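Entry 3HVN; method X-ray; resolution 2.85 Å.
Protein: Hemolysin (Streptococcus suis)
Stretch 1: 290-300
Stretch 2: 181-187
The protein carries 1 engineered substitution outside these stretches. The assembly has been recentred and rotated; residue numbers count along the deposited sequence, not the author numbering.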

# COMPACT_ATOMS: atom_id res chain seq x y z
N GLN A 290 -4.28 8.28 9.35
CA GLN A 290 -2.83 8.53 9.29
C GLN A 290 -2.01 7.26 9.07
O GLN A 290 -0.77 7.29 9.10
CB GLN A 290 -2.36 9.27 10.54
CG GLN A 290 -3.25 10.42 10.96
CD GLN A 290 -2.65 11.27 12.07
OE1 GLN A 290 -3.05 11.18 13.23
NE2 GLN A 290 -1.67 12.09 11.71
N VAL A 291 -2.69 6.14 8.84
CA VAL A 291 -2.02 4.86 8.63
C VAL A 291 -1.06 4.89 7.44
O VAL A 291 0.13 4.60 7.60
CB VAL A 291 -3.03 3.71 8.43
CG1 VAL A 291 -2.37 2.55 7.71
CG2 VAL A 291 -3.58 3.27 9.76
N GLN A 292 -1.57 5.24 6.27
CA GLN A 292 -0.75 5.32 5.06
C GLN A 292 0.55 6.06 5.34
O GLN A 292 1.65 5.50 5.23
CB GLN A 292 -1.53 6.04 3.95
CG GLN A 292 -0.97 5.82 2.55
CD GLN A 292 -1.62 4.65 1.85
OE1 GLN A 292 -2.77 4.30 2.12
NE2 GLN A 292 -0.89 4.03 0.93
N ALA A 293 0.41 7.33 5.72
CA ALA A 293 1.55 8.18 6.05
C ALA A 293 2.45 7.51 7.07
O ALA A 293 3.67 7.48 6.92
CB ALA A 293 1.07 9.53 6.56
N ALA A 294 1.84 6.98 8.13
CA ALA A 294 2.59 6.28 9.16
C ALA A 294 3.50 5.21 8.55
O ALA A 294 4.72 5.23 8.74
CB ALA A 294 1.65 5.66 10.18
N PHE A 295 2.90 4.28 7.82
CA PHE A 295 3.64 3.20 7.17
C PHE A 295 4.70 3.73 6.22
O PHE A 295 5.87 3.37 6.34
CB PHE A 295 2.70 2.26 6.41
CG PHE A 295 1.90 1.35 7.30
CD1 PHE A 295 2.37 0.98 8.55
CD2 PHE A 295 0.68 0.85 6.88
CE1 PHE A 295 1.64 0.15 9.36
CE2 PHE A 295 -0.06 0.01 7.69
CZ PHE A 295 0.42 -0.34 8.94
N LYS A 296 4.30 4.58 5.28
CA LYS A 296 5.24 5.11 4.30
C LYS A 296 6.43 5.78 4.98
O LYS A 296 7.59 5.40 4.75
CB LYS A 296 4.54 6.09 3.36
CG LYS A 296 5.33 6.40 2.09
CD LYS A 296 4.49 7.18 1.10
CE LYS A 296 5.23 7.38 -0.22
NZ LYS A 296 4.40 8.09 -1.23
N ALA A 297 6.14 6.76 5.83
CA ALA A 297 7.18 7.47 6.57
C ALA A 297 8.03 6.50 7.38
O ALA A 297 9.24 6.67 7.50
CB ALA A 297 6.56 8.52 7.48
N ALA A 298 7.39 5.47 7.94
CA ALA A 298 8.09 4.46 8.71
C ALA A 298 9.10 3.72 7.85
O ALA A 298 10.28 3.64 8.19
CB ALA A 298 7.10 3.48 9.32
N ILE A 299 8.64 3.18 6.73
CA ILE A 299 9.50 2.46 5.80
C ILE A 299 10.61 3.36 5.29
O ILE A 299 11.76 2.93 5.15
CB ILE A 299 8.71 1.89 4.61
CG1 ILE A 299 7.70 0.84 5.08
CG2 ILE A 299 9.66 1.28 3.58
CD1 ILE A 299 8.35 -0.39 5.66
N LYS A 300 10.27 4.62 5.00
CA LYS A 300 11.27 5.57 4.53
C LYS A 300 12.27 5.93 5.62
O LYS A 300 13.34 6.47 5.34
CB LYS A 300 10.60 6.83 3.97
CG LYS A 300 9.88 6.60 2.65
CD LYS A 300 9.47 7.91 2.00
CE LYS A 300 8.87 7.68 0.62
NZ LYS A 300 8.51 8.95 -0.06
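Stretch 2, residues 181-187: QYDETMA

The closest polar approach between the two stretches is not a hydrogen bond. Gln 292 NE2 lies 2.7 Å from Glu 184 OE1, but the angle is poor. The other carboxylate oxygen, Glu 184 OE2, is 3.3 Å from Gln 292 NE2. No clear hydrogen bond crosses between the stretches.

Stretch 2 is extended, part of a strand that begins earlier in the chain. It lies along the helix that starts at Val 291, with Gln 290 at the N-cap position. The strand runs nearly antiparallel to the helix, with a signed crossing angle of 153°. The two axes come within 10.0 Å, a spacing that leaves room for side chains between the backbones. Because the directions oppose, Tyr 182 sits against the later turns of the helix, at Lys 296 and Ile 299, and Met 186 sits near its first turn. Gln 292 CA is 7.8 Å from Met 186 CA, and Lys 296 CA is 7.5 Å from Glu 184 CA.

The strand alternates in the usual way. Tyr 182 and Glu 184 point their CA-to-CB bonds toward the helix. Thr 185 points away, and Asp 183 is out of reach. On the helix, contacts recur at Val 291, Gln 292, Phe 295, Lys 296 and Ile 299, the spacing expected of one helical face.

Tyr 182 has the largest covered area of any residue here. Its chi1 is t, at 179°, and the side chain extends to the helix. Tyr 182 OH reaches the backbone, 3.5 Å from Lys 296 CA, and is 3.6 Å from Lys 296 CG. Ile 299 CG2 sits at the edge of the tyrosine ring, 3.4 Å from Tyr 182 CE1. Lys 296 is all t, so its aliphatic chain is fully extended.

Glu 184 has chi1 and chi2 both p, which folds its side chain back from a straight course. Gln 292 starts sideways, but its end comes nearer to the strand. Its other terminal atom, Gln 292 OE1, is 3.3 Å from Met 186 CG.

Met 186 is buried. Its CA-to-CB bond also points sideways, and three m rotamers bring the end of the chain nearer to the helix. There Met 186 CE is 4.1 Å from Val 291 CG1 and 4.3 Å from Phe 295 CE2. The methyl group lies at the edge of the phenylalanine ring, near its plane. The two stretches together bury 394 Å².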

# COMPACT_ATOMS: atom_id res chain seq x y z
N GLN A 181 13.43 1.75 -5.49
CA GLN A 181 12.15 1.58 -6.15
C GLN A 181 11.09 1.16 -5.13
O GLN A 181 10.97 -0.03 -4.80
CB GLN A 181 12.25 0.57 -7.29
CG GLN A 181 11.11 0.63 -8.29
CD GLN A 181 11.37 -0.21 -9.52
OE1 GLN A 181 12.51 -0.57 -9.81
NE2 GLN A 181 10.31 -0.54 -10.25
N TYR A 182 10.35 2.14 -4.63
CA TYR A 182 9.39 1.92 -3.55
C TYR A 182 7.97 1.77 -4.09
O TYR A 182 7.44 2.69 -4.71
CB TYR A 182 9.46 3.10 -2.57
CG TYR A 182 8.50 3.01 -1.41
CD1 TYR A 182 8.85 2.36 -0.23
CD2 TYR A 182 7.25 3.61 -1.47
CE1 TYR A 182 7.98 2.29 0.83
CE2 TYR A 182 6.37 3.54 -0.41
CZ TYR A 182 6.74 2.88 0.74
OH TYR A 182 5.87 2.81 1.80
N ASP A 183 7.37 0.61 -3.86
CA ASP A 183 6.02 0.35 -4.35
C ASP A 183 5.06 -0.07 -3.24
O ASP A 183 4.91 -1.26 -2.95
CB ASP A 183 6.04 -0.72 -5.45
CG ASP A 183 6.89 -0.32 -6.64
OD1 ASP A 183 7.01 0.90 -6.90
OD2 ASP A 183 7.43 -1.22 -7.32
N GLU A 184 4.41 0.90 -2.62
CA GLU A 184 3.51 0.63 -1.50
C GLU A 184 2.06 0.44 -1.95
O GLU A 184 1.67 0.91 -3.02
CB GLU A 184 3.58 1.76 -0.47
CG GLU A 184 3.11 3.12 -0.99
CD GLU A 184 1.60 3.25 -1.01
OE1 GLU A 184 0.92 2.47 -0.30
OE2 GLU A 184 1.08 4.12 -1.74
N THR A 185 1.27 -0.24 -1.12
CA THR A 185 -0.16 -0.39 -1.37
C THR A 185 -0.87 -1.12 -0.23
O THR A 185 -0.40 -2.16 0.22
CB THR A 185 -0.44 -1.13 -2.69
OG1 THR A 185 -1.86 -1.26 -2.88
CG2 THR A 185 0.19 -2.51 -2.68
N MET A 186 -1.98 -0.56 0.22
CA MET A 186 -2.78 -1.20 1.26
C MET A 186 -3.37 -2.50 0.75
O MET A 186 -3.82 -2.58 -0.40
CB MET A 186 -3.89 -0.26 1.74
CG MET A 186 -3.40 1.06 2.30
SD MET A 186 -2.27 0.85 3.70
CE MET A 186 -3.28 -0.15 4.79
N ALA A 187 -3.37 -3.53 1.59
CA ALA A 187 -3.86 -4.85 1.18
C ALA A 187 -5.37 -4.98 1.33
O ALA A 187 -5.92 -4.71 2.40
CB ALA A 187 -3.14 -5.94 1.95